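Local coordinates for sulfur oxidation protein SOXB (Thermus thermophilus, PDB 2WDD) that hydrolyses the sulfur-sulfur bond of cysteine S-thiosulfonate groups in the Sox sulfur oxidation pathway, with two manganese ions at its active site, at residues Y45-P50 with L370-D375; T66-L71 with L86-F91; R181-S186 with A201-R206; L185-V190 with V215-P220. One frame throughout, in Å; residues are numbered along the deposited sequence.

Contact 1: residues Y45-P50 with L370-D375; sequences YFMEPP and LLYKRD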
# COMPACT_ATOMS: atom_id res chain seq x y z
N TYR A 45 13.37 2.61 4.66
CA TYR A 45 13.56 1.30 4.04
C TYR A 45 12.21 0.64 3.93
O TYR A 45 11.35 0.83 4.78
CB TYR A 45 14.52 0.46 4.87
CG TYR A 45 15.86 1.13 5.02
CD1 TYR A 45 16.85 0.99 4.05
CD2 TYR A 45 16.11 1.97 6.10
CE1 TYR A 45 18.08 1.64 4.18
CE2 TYR A 45 17.34 2.62 6.24
CZ TYR A 45 18.32 2.43 5.29
OH TYR A 45 19.53 3.07 5.42
N PHE A 46 12.01 -0.13 2.86
CA PHE A 46 10.73 -0.80 2.65
C PHE A 46 10.96 -2.12 1.91
O PHE A 46 11.14 -2.14 0.69
CB PHE A 46 9.79 0.11 1.84
CG PHE A 46 8.36 -0.38 1.78
CD1 PHE A 46 7.42 0.07 2.71
CD2 PHE A 46 7.95 -1.26 0.79
CE1 PHE A 46 6.11 -0.36 2.65
CE2 PHE A 46 6.64 -1.71 0.74
CZ PHE A 46 5.72 -1.26 1.67
N MET A 47 10.95 -3.21 2.67
CA MET A 47 11.16 -4.54 2.10
C MET A 47 9.87 -5.14 1.57
O MET A 47 8.82 -5.04 2.22
CB MET A 47 11.73 -5.46 3.18
CG MET A 47 12.14 -6.83 2.66
SD MET A 47 12.71 -7.91 3.99
CE MET A 47 11.12 -8.58 4.48
N GLU A 48 9.96 -5.80 0.43
CA GLU A 48 8.81 -6.51 -0.11
C GLU A 48 8.50 -7.73 0.75
O GLU A 48 9.34 -8.20 1.52
CB GLU A 48 9.06 -6.93 -1.57
CG GLU A 48 9.21 -5.72 -2.49
CD GLU A 48 7.94 -4.88 -2.56
OE1 GLU A 48 6.84 -5.44 -2.74
OE2 GLU A 48 8.04 -3.65 -2.38
N PRO A 49 7.27 -8.25 0.63
CA PRO A 49 6.87 -9.38 1.48
C PRO A 49 7.64 -10.65 1.20
O PRO A 49 7.88 -11.00 0.05
CB PRO A 49 5.40 -9.61 1.10
CG PRO A 49 5.23 -8.95 -0.24
CD PRO A 49 6.17 -7.76 -0.21
N PRO A 50 7.93 -11.42 2.25
CA PRO A 50 8.58 -12.71 2.02
C PRO A 50 7.57 -13.73 1.45
O PRO A 50 7.97 -14.70 0.81
CB PRO A 50 9.07 -13.14 3.41
CG PRO A 50 8.98 -11.93 4.27
CD PRO A 50 7.98 -10.99 3.66
N LEU A 370 15.99 -7.05 12.03
CA LEU A 370 15.09 -6.50 11.02
C LEU A 370 13.63 -6.53 11.43
O LEU A 370 13.10 -7.60 11.75
CB LEU A 370 15.20 -7.35 9.75
CG LEU A 370 14.47 -6.81 8.52
CD1 LEU A 370 15.11 -5.53 8.04
CD2 LEU A 370 14.47 -7.89 7.41
N LEU A 371 12.97 -5.38 11.38
CA LEU A 371 11.54 -5.29 11.65
C LEU A 371 10.86 -4.97 10.31
O LEU A 371 11.09 -3.91 9.72
CB LEU A 371 11.24 -4.17 12.66
CG LEU A 371 11.76 -4.43 14.07
CD1 LEU A 371 11.54 -3.20 14.97
CD2 LEU A 371 11.05 -5.67 14.67
N TYR A 372 10.09 -5.93 9.80
CA TYR A 372 9.39 -5.75 8.54
C TYR A 372 7.90 -5.96 8.79
O TYR A 372 7.51 -6.60 9.77
CB TYR A 372 9.90 -6.71 7.45
CG TYR A 372 9.74 -8.18 7.79
CD1 TYR A 372 8.62 -8.90 7.37
CD2 TYR A 372 10.70 -8.86 8.54
CE1 TYR A 372 8.48 -10.25 7.64
CE2 TYR A 372 10.56 -10.20 8.84
CZ TYR A 372 9.44 -10.89 8.41
OH TYR A 372 9.30 -12.23 8.69
N LYS A 373 7.08 -5.40 7.90
CA LYS A 373 5.64 -5.44 8.05
C LYS A 373 4.88 -6.30 7.05
O LYS A 373 3.92 -6.98 7.41
CB LYS A 373 5.09 -4.00 7.93
CG LYS A 373 3.57 -3.92 7.79
CD LYS A 373 2.90 -4.10 9.15
CE LYS A 373 1.37 -4.18 9.04
NZ LYS A 373 0.76 -3.96 10.39
N ARG A 374 5.26 -6.24 5.78
CA ARG A 374 4.52 -6.94 4.74
C ARG A 374 4.72 -8.45 4.67
O ARG A 374 5.85 -8.93 4.70
CB ARG A 374 4.75 -6.30 3.38
CG ARG A 374 4.23 -4.87 3.27
CD ARG A 374 3.45 -4.67 1.98
NE ARG A 374 2.53 -5.77 1.74
CZ ARG A 374 2.30 -6.32 0.54
NH1 ARG A 374 1.44 -7.31 0.42
NH2 ARG A 374 2.93 -5.85 -0.53
N ASP A 375 3.61 -9.17 4.55
CA ASP A 375 3.60 -10.62 4.42
C ASP A 375 2.15 -11.08 4.43
O ASP A 375 1.30 -10.44 5.04
CB ASP A 375 4.33 -11.30 5.59
CG ASP A 375 4.49 -12.80 5.38
OD1 ASP A 375 5.26 -13.16 4.47
OD2 ASP A 375 3.79 -13.62 6.04
O HOH W 1 8.04 -6.94 4.48
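The backbones come closest at Pro49 and Asp375, whose CA atoms lie 4.6 Å apart, and the two loops run at 62° to each other from end to end. Met47 points across at Tyr372 and Leu370. Its CG stands anti to the backbone N, and a bend at the last torsion (chi3 87°) turns CE onto the Tyr372 ring. The methyl sits over one face of that ring, 3.6 Å from Tyr372 CG, and makes a CH-pi contact; the sulfur lies further back and oblique to the ring, a Met-aromatic contact, and Met47 SD also touches Leu370 CD2 at 3.8 Å. Pro50 CG meets the same ring at Tyr372 CE1, obliquely. The pairing joins a loop that follows strand 29-34, whose Phe46 side chain comes within about 8 Å of a manganese ion, to a segment that overlaps the 5'-nucleotidase C-terminal family region, so two distant parts of the chain are packed together here. Beyond Tyr372, the ring of Pro49 lies alongside Arg374, pointing the same way. In the conformer modelled here, Pro49 CG lies over one guanidinium face, offset toward the rim, and Pro49 CD is 3.8 Å from Arg374 NH2. The Arg374 side chain comes within about 4 Å of that of the manganese ligand His288, and Arg374 NH1 is salt-bridged to Asp465. The backbone is linked less directly: Pro49 CA makes a CA-H...O contact of 3.4 Å with Arg374 O, and a water lies within hydrogen-bonding distance of Met47 O (3.1 Å) and Arg374 O (3.0 Å), with more acceptors around it than it has protons.

Contact 2: residues T66-L71 with L86-F91; sequences TGEAIL and LSYVDF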
# COMPACT_ATOMS: atom_id res chain seq x y z
N THR A 66 7.23 -13.39 -5.19
CA THR A 66 8.12 -12.90 -4.15
C THR A 66 9.48 -13.59 -4.28
O THR A 66 9.66 -14.50 -5.11
CB THR A 66 7.56 -13.25 -2.75
OG1 THR A 66 7.43 -14.68 -2.65
CG2 THR A 66 6.22 -12.55 -2.48
N GLY A 67 10.42 -13.16 -3.45
CA GLY A 67 11.70 -13.82 -3.31
C GLY A 67 12.44 -14.08 -4.61
O GLY A 67 12.58 -13.19 -5.45
N GLU A 68 12.99 -15.28 -4.75
CA GLU A 68 13.77 -15.59 -5.95
C GLU A 68 12.89 -15.63 -7.19
O GLU A 68 13.32 -15.28 -8.30
CB GLU A 68 14.53 -16.90 -5.77
CG GLU A 68 15.40 -16.94 -4.51
CD GLU A 68 14.69 -17.44 -3.25
OE1 GLU A 68 13.44 -17.55 -3.22
OE2 GLU A 68 15.40 -17.67 -2.24
N ALA A 69 11.67 -16.11 -7.00
CA ALA A 69 10.73 -16.27 -8.11
C ALA A 69 10.44 -14.96 -8.83
O ALA A 69 10.34 -14.95 -10.05
CB ALA A 69 9.43 -16.92 -7.62
N ILE A 70 10.27 -13.87 -8.09
CA ILE A 70 9.99 -12.60 -8.75
C ILE A 70 11.19 -12.13 -9.56
O ILE A 70 11.04 -11.55 -10.63
CB ILE A 70 9.46 -11.54 -7.78
CG1 ILE A 70 8.79 -10.40 -8.56
CG2 ILE A 70 10.56 -11.03 -6.87
CD1 ILE A 70 8.05 -9.39 -7.65
N LEU A 71 12.39 -12.37 -9.05
CA LEU A 71 13.59 -12.00 -9.79
C LEU A 71 13.65 -12.78 -11.11
O LEU A 71 13.88 -12.20 -12.16
CB LEU A 71 14.86 -12.21 -8.95
CG LEU A 71 14.92 -11.44 -7.63
CD1 LEU A 71 16.20 -11.77 -6.90
CD2 LEU A 71 14.80 -9.93 -7.85
N LEU A 86 12.71 -4.99 -5.58
CA LEU A 86 11.77 -6.01 -5.99
C LEU A 86 11.51 -7.18 -5.07
O LEU A 86 10.42 -7.76 -5.10
CB LEU A 86 12.21 -6.53 -7.36
CG LEU A 86 11.25 -7.33 -8.24
CD1 LEU A 86 10.00 -6.50 -8.56
CD2 LEU A 86 11.96 -7.70 -9.56
N SER A 87 12.50 -7.57 -4.28
CA SER A 87 12.39 -8.78 -3.49
C SER A 87 13.01 -8.65 -2.10
O SER A 87 13.87 -7.80 -1.87
CB SER A 87 13.15 -9.87 -4.27
OG SER A 87 13.27 -11.09 -3.57
N TYR A 88 12.62 -9.55 -1.18
CA TYR A 88 13.22 -9.57 0.16
C TYR A 88 14.60 -10.24 0.12
O TYR A 88 15.35 -10.16 1.09
CB TYR A 88 12.33 -10.36 1.15
CG TYR A 88 12.25 -11.86 0.90
CD1 TYR A 88 13.13 -12.75 1.50
CD2 TYR A 88 11.28 -12.37 0.07
CE1 TYR A 88 13.05 -14.13 1.23
CE2 TYR A 88 11.18 -13.72 -0.19
CZ TYR A 88 12.06 -14.58 0.38
OH TYR A 88 11.91 -15.93 0.11
N VAL A 89 14.92 -10.95 -0.96
CA VAL A 89 16.21 -11.65 -1.05
C VAL A 89 17.36 -10.65 -0.86
O VAL A 89 17.36 -9.59 -1.48
CB VAL A 89 16.32 -12.45 -2.37
CG1 VAL A 89 17.73 -13.02 -2.55
CG2 VAL A 89 15.29 -13.59 -2.36
N ASP A 90 18.31 -11.00 0.01
CA ASP A 90 19.47 -10.15 0.30
C ASP A 90 19.12 -8.77 0.84
O ASP A 90 19.94 -7.86 0.77
CB ASP A 90 20.37 -9.97 -0.94
CG ASP A 90 20.71 -11.29 -1.62
OD1 ASP A 90 20.96 -12.29 -0.92
OD2 ASP A 90 20.78 -11.29 -2.87
N PHE A 91 17.92 -8.61 1.37
CA PHE A 91 17.48 -7.28 1.77
C PHE A 91 18.41 -6.43 2.61
O PHE A 91 18.75 -5.31 2.22
CB PHE A 91 16.07 -7.26 2.34
CG PHE A 91 15.57 -5.88 2.63
CD1 PHE A 91 15.09 -5.07 1.61
CD2 PHE A 91 15.69 -5.34 3.91
CE1 PHE A 91 14.65 -3.77 1.87
CE2 PHE A 91 15.29 -4.04 4.17
CZ PHE A 91 14.77 -3.25 3.16
O HOH W 2 9.51 -16.31 -1.69
O HOH W 3 9.64 -10.58 -2.07
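The Tyr88 ring has Val89 CG2 over one face, offset toward the rim, and a water in the plane at its edge; Gly67 CA comes at it obliquely, though that approach is modelled too short to be trusted. The water is 3.0 Å from Tyr88 OH and 2.8 Å from Thr66 OG1, tying the phenol to the threonine hydroxyl. The Glu68 carboxylate, turned nearly upright to the ring (79° between planes), has its salt-bridge partner in Arg556, a residue that Tyr88 also touches. Ser87 joins the segments through its side chain. With OG anti to the backbone N (chi1 174°), its hydroxyl gives its proton to Gly67 O at 2.9 Å from above the carbonyl plane. The same OG accepts from Val89 N at 3.1 Å, nearly straight at 168°, and this closes an ST turn just after helix 81-86. A second water accepts from both Gly67 N and Tyr88 N. Further along helix 67-74, Ile70 and Leu71 cover Leu86: Ile70 CD1 meets Leu86 CD1 at 3.6 Å, the two chains crossing obliquely, while the Leu71 and Leu86 side chains pass in opposite directions, CD2 against CD2. Ser87 CB touches both Ile70 CG2 and Leu71 CD2. Tyr88 then begins a type II beta turn that ends at Phe91 and leads into helix 91-98. The buried Ser87 hydroxyl thus works both ways, as donor across the contact and acceptor within its own turn, which fixes its rotation, while one water accepts from two backbone N-H groups, one from each segment.

Contact 3: residues R181-S186 with A201-R206; sequences RGEFLS and AYRIHR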
# COMPACT_ATOMS: atom_id res chain seq x y z
N ARG A 181 -3.48 21.34 -6.64
CA ARG A 181 -3.48 22.00 -7.95
C ARG A 181 -3.69 21.06 -9.12
O ARG A 181 -3.99 21.49 -10.24
CB ARG A 181 -2.23 22.86 -8.13
CG ARG A 181 -2.20 24.07 -7.19
CD ARG A 181 -0.84 24.74 -7.19
NE ARG A 181 -0.40 25.09 -8.54
CZ ARG A 181 -0.77 26.19 -9.18
NH1 ARG A 181 -1.57 27.07 -8.59
NH2 ARG A 181 -0.33 26.43 -10.41
N GLY A 182 -3.55 19.76 -8.88
CA GLY A 182 -3.80 18.78 -9.92
C GLY A 182 -5.29 18.61 -10.05
O GLY A 182 -6.07 19.30 -9.37
N GLU A 183 -5.71 17.69 -10.92
CA GLU A 183 -7.11 17.40 -11.12
C GLU A 183 -7.46 16.01 -10.60
O GLU A 183 -6.99 15.01 -11.12
CB GLU A 183 -7.52 17.52 -12.60
CG GLU A 183 -8.98 17.18 -12.79
CD GLU A 183 -9.47 17.35 -14.20
OE1 GLU A 183 -10.70 17.36 -14.38
OE2 GLU A 183 -8.64 17.44 -15.12
N PHE A 184 -8.31 15.97 -9.57
CA PHE A 184 -8.74 14.72 -8.97
C PHE A 184 -9.75 14.03 -9.89
O PHE A 184 -10.69 14.67 -10.37
CB PHE A 184 -9.39 14.99 -7.60
CG PHE A 184 -9.75 13.75 -6.83
CD1 PHE A 184 -8.84 13.18 -5.96
CD2 PHE A 184 -10.98 13.13 -7.00
CE1 PHE A 184 -9.13 12.02 -5.27
CE2 PHE A 184 -11.29 11.96 -6.31
CZ PHE A 184 -10.36 11.41 -5.44
N LEU A 185 -9.54 12.74 -10.15
CA LEU A 185 -10.44 11.97 -11.01
C LEU A 185 -11.02 10.78 -10.28
O LEU A 185 -10.34 10.15 -9.47
CB LEU A 185 -9.66 11.44 -12.23
CG LEU A 185 -8.98 12.45 -13.14
CD1 LEU A 185 -8.15 11.73 -14.20
CD2 LEU A 185 -10.02 13.36 -13.79
N SER A 186 -12.26 10.42 -10.61
CA SER A 186 -12.91 9.22 -10.09
C SER A 186 -14.25 9.03 -10.76
O SER A 186 -15.14 9.88 -10.63
CB SER A 186 -13.07 9.26 -8.57
OG SER A 186 -11.86 8.89 -7.91
N ALA A 201 -14.74 11.89 -14.32
CA ALA A 201 -14.30 10.50 -14.50
C ALA A 201 -12.96 10.45 -15.22
O ALA A 201 -12.16 9.55 -14.97
CB ALA A 201 -15.33 9.72 -15.30
N TYR A 202 -12.74 11.38 -16.14
CA TYR A 202 -11.52 11.37 -16.93
C TYR A 202 -11.13 12.74 -17.46
O TYR A 202 -11.91 13.70 -17.40
CB TYR A 202 -11.67 10.40 -18.12
CG TYR A 202 -12.71 10.83 -19.14
CD1 TYR A 202 -12.40 11.78 -20.11
CD2 TYR A 202 -13.99 10.30 -19.13
CE1 TYR A 202 -13.35 12.19 -21.04
CE2 TYR A 202 -14.96 10.72 -20.04
CZ TYR A 202 -14.63 11.66 -20.99
OH TYR A 202 -15.58 12.05 -21.90
N ARG A 203 -9.90 12.83 -17.96
CA ARG A 203 -9.41 14.05 -18.60
C ARG A 203 -8.65 13.64 -19.85
O ARG A 203 -7.83 12.73 -19.80
CB ARG A 203 -8.49 14.85 -17.68
CG ARG A 203 -7.91 16.11 -18.33
CD ARG A 203 -9.01 17.10 -18.72
NE ARG A 203 -9.97 17.24 -17.63
CZ ARG A 203 -11.28 17.38 -17.78
NH1 ARG A 203 -11.81 17.48 -18.99
NH2 ARG A 203 -12.06 17.47 -16.71
N ILE A 204 -8.91 14.32 -20.97
CA ILE A 204 -8.20 14.03 -22.21
C ILE A 204 -7.06 15.02 -22.36
O ILE A 204 -7.23 16.23 -22.17
CB ILE A 204 -9.13 14.04 -23.43
CG1 ILE A 204 -10.13 12.89 -23.35
CG2 ILE A 204 -8.31 13.92 -24.73
CD1 ILE A 204 -11.27 13.00 -24.34
N HIS A 205 -5.88 14.51 -22.68
CA HIS A 205 -4.69 15.32 -22.84
C HIS A 205 -4.15 15.22 -24.26
O HIS A 205 -4.11 14.14 -24.83
CB HIS A 205 -3.60 14.83 -21.89
CG HIS A 205 -3.89 15.09 -20.45
ND1 HIS A 205 -3.48 16.24 -19.81
CD2 HIS A 205 -4.54 14.35 -19.53
CE1 HIS A 205 -3.89 16.20 -18.55
NE2 HIS A 205 -4.54 15.07 -18.36
N ARG A 206 -3.70 16.35 -24.79
CA ARG A 206 -3.12 16.36 -26.12
C ARG A 206 -1.70 15.82 -26.04
O ARG A 206 -0.90 16.26 -25.21
CB ARG A 206 -3.10 17.78 -26.69
CG ARG A 206 -4.42 18.22 -27.29
CD ARG A 206 -4.22 19.23 -28.41
NE ARG A 206 -3.92 20.56 -27.91
CZ ARG A 206 -3.54 21.59 -28.67
NH1 ARG A 206 -3.29 22.77 -28.12
NH2 ARG A 206 -3.42 21.43 -29.98
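Glu183 and Arg203 form a side-on salt bridge in which each carboxylate oxygen has its own nitrogen. Arg203 NH2 donates to Glu183 OE1 at 2.7 Å, and Arg203 NE donates to Glu183 OE2 at 2.8 Å. Both bonds are close to straight, at 170° and 167°, and both oxygens use their syn lone pairs. The carboxylate and guanidinium are nearly coplanar, 9° apart, so the two flat groups meet edge against edge. Glu183 gets there with a fully extended chain, whereas Arg203 is bent at chi2 and chi3, which brings NE round beside the acid; the arginine was modelled in two conformers, and this describes one of them. Alongside the salt bridge, Leu185 CD2 packs on the backbone of Tyr202, 3.9 Å from its carbonyl carbon. The Ser186 hydroxyl turns back to its neighbour, its OG a doubtfully short 2.5 Å from Leu185 O, and also hydrogen-bonds Ser218 OG. Other polar groups have partners in neighbouring parts of the fold. Ala201 O is a probable acceptor of Gly216 N on the adjoining strand, Tyr202 OH pairs with Glu253, and His159 serves both sides, bonding Glu183 O through ND1 and His205 NE2 through NE2. The weakly bonded strand 183-184 is the outermost of one six-stranded mixed sheet, and strand 202-207 that of another. The salt bridge and leucine therefore join the borders of the two sheets at the core of what is probably the metallophosphoesterase-type N-terminal domain, as known in the 5'-nucleotidase family.

Contact 4: residues L185-V190 with V215-P220; sequences LSYNIV and VGASYP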
# COMPACT_ATOMS: atom_id res chain seq x y z
N LEU A 185 -9.54 12.74 -10.15
CA LEU A 185 -10.44 11.97 -11.01
C LEU A 185 -11.02 10.78 -10.28
O LEU A 185 -10.34 10.15 -9.47
CB LEU A 185 -9.66 11.44 -12.23
CG LEU A 185 -8.98 12.45 -13.14
CD1 LEU A 185 -8.15 11.73 -14.20
CD2 LEU A 185 -10.02 13.36 -13.79
N SER A 186 -12.26 10.42 -10.61
CA SER A 186 -12.91 9.22 -10.09
C SER A 186 -14.25 9.03 -10.76
O SER A 186 -15.14 9.88 -10.63
CB SER A 186 -13.07 9.26 -8.57
OG SER A 186 -11.86 8.89 -7.91
N TYR A 187 -14.41 7.94 -11.50
CA TYR A 187 -15.68 7.66 -12.16
C TYR A 187 -16.68 7.11 -11.15
O TYR A 187 -17.90 7.19 -11.35
CB TYR A 187 -15.49 6.63 -13.30
CG TYR A 187 -15.54 5.19 -12.81
CD1 TYR A 187 -16.75 4.49 -12.78
CD2 TYR A 187 -14.42 4.58 -12.27
CE1 TYR A 187 -16.81 3.19 -12.28
CE2 TYR A 187 -14.48 3.29 -11.75
CZ TYR A 187 -15.67 2.60 -11.77
OH TYR A 187 -15.73 1.33 -11.25
N ASN A 188 -16.16 6.53 -10.06
CA ASN A 188 -16.99 5.79 -9.13
C ASN A 188 -17.51 6.42 -7.84
O ASN A 188 -18.33 5.81 -7.16
CB ASN A 188 -16.38 4.41 -8.83
CG ASN A 188 -15.00 4.51 -8.18
OD1 ASN A 188 -14.16 5.33 -8.56
ND2 ASN A 188 -14.77 3.66 -7.18
N ILE A 189 -17.01 7.59 -7.48
CA ILE A 189 -17.46 8.25 -6.25
C ILE A 189 -18.71 9.04 -6.62
O ILE A 189 -18.64 10.01 -7.37
CB ILE A 189 -16.36 9.14 -5.65
CG1 ILE A 189 -15.13 8.28 -5.30
CG2 ILE A 189 -16.87 9.84 -4.38
CD1 ILE A 189 -13.92 9.08 -4.90
N VAL A 190 -19.86 8.58 -6.11
CA VAL A 190 -21.13 9.21 -6.44
C VAL A 190 -21.92 9.46 -5.17
O VAL A 190 -21.65 8.89 -4.12
CB VAL A 190 -21.95 8.32 -7.42
CG1 VAL A 190 -21.12 7.99 -8.67
CG2 VAL A 190 -22.44 7.04 -6.73
N VAL A 215 -8.47 8.01 -17.14
CA VAL A 215 -9.71 7.76 -16.41
C VAL A 215 -9.29 7.39 -14.99
O VAL A 215 -8.31 6.69 -14.81
CB VAL A 215 -10.50 6.59 -17.04
CG1 VAL A 215 -11.80 6.31 -16.28
CG2 VAL A 215 -10.75 6.85 -18.53
N GLY A 216 -10.01 7.88 -13.98
CA GLY A 216 -9.67 7.54 -12.61
C GLY A 216 -10.65 6.60 -11.93
O GLY A 216 -11.87 6.66 -12.15
N ALA A 217 -10.12 5.74 -11.07
CA ALA A 217 -10.95 4.84 -10.27
C ALA A 217 -10.42 4.81 -8.84
O ALA A 217 -9.25 4.54 -8.62
CB ALA A 217 -10.98 3.44 -10.84
N SER A 218 -11.28 5.17 -7.89
CA SER A 218 -10.91 5.11 -6.48
C SER A 218 -11.29 3.74 -5.90
O SER A 218 -12.07 2.99 -6.48
CB SER A 218 -11.59 6.23 -5.69
OG SER A 218 -10.93 7.46 -5.93
N TYR A 219 -10.73 3.41 -4.74
CA TYR A 219 -10.97 2.10 -4.13
C TYR A 219 -12.46 1.88 -3.90
O TYR A 219 -13.11 2.69 -3.26
CB TYR A 219 -10.24 2.04 -2.79
CG TYR A 219 -10.23 0.67 -2.15
CD1 TYR A 219 -9.78 -0.45 -2.84
CD2 TYR A 219 -10.61 0.51 -0.83
CE1 TYR A 219 -9.76 -1.70 -2.25
CE2 TYR A 219 -10.58 -0.74 -0.22
CZ TYR A 219 -10.15 -1.83 -0.93
OH TYR A 219 -10.11 -3.08 -0.31
N PRO A 220 -13.00 0.75 -4.40
CA PRO A 220 -14.45 0.52 -4.27
C PRO A 220 -14.94 0.08 -2.90
O PRO A 220 -16.16 0.08 -2.65
CB PRO A 220 -14.73 -0.58 -5.30
CG PRO A 220 -13.40 -1.24 -5.53
CD PRO A 220 -12.36 -0.18 -5.35
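Asn188 meets the backbone of Ser218 with both ends of its amide. Its CB lies over the centre of the Tyr187 ring, 3.5 Å above the plane. From there CG is placed between the backbone N and the carbonyl carbon (chi1 62°). OD1 accepts from Ser218 N at 3.0 Å, in the carbonyl plane and on a lone pair; ND2 donates to Ser218 O at 2.9 Å, coming in from above that carbonyl's plane, and has a second acceptor in Phe236 O. Tyr187 N adds a bond of 2.9 Å to Gly216 O. The Tyr187 ring sets its edge against the strand, with Gly216 O and Ala217 CB in its plane, the latter 3.6 Å from Tyr187 CE2. Ser186 OG and Ser218 OG sit 2.6 Å apart, the position of the proton unsettled, for Ser218 OG also bonds Ser162; Ile189 CD1 covers the pair. Tyr219, next along the chain, stacks on His286 and meets His163, both manganese ligands. Because Asn188 pins both the N-H and the carbonyl of Ser218, it probably helps hold the backbone leading into Tyr219, and so may act behind the metal ligands, helping to place the tyrosine that packs on them.

Contacts 1 and 2 lie on one side of the chain's centre and contact 4 on the other, alongside contact 3. The first two have centres 11 Å apart and touch directly, Pro50 lying against Tyr88 and Pro49 O against Thr66. Contacts 3 and 4 are likewise 11 Å apart, share Leu185 and Ser186, and are joined through neighbouring strands 202-207 and 210-217 of one sheet. Between the two groups the centres are 30 to 35 Å apart. Along the chain, contact 1 encloses the other three: contact 2 closes first, then come contacts 3 and 4, which both begin within 181-190. Contacts 1 and 4 thus approach the manganese site from opposite sides of the chain's centre.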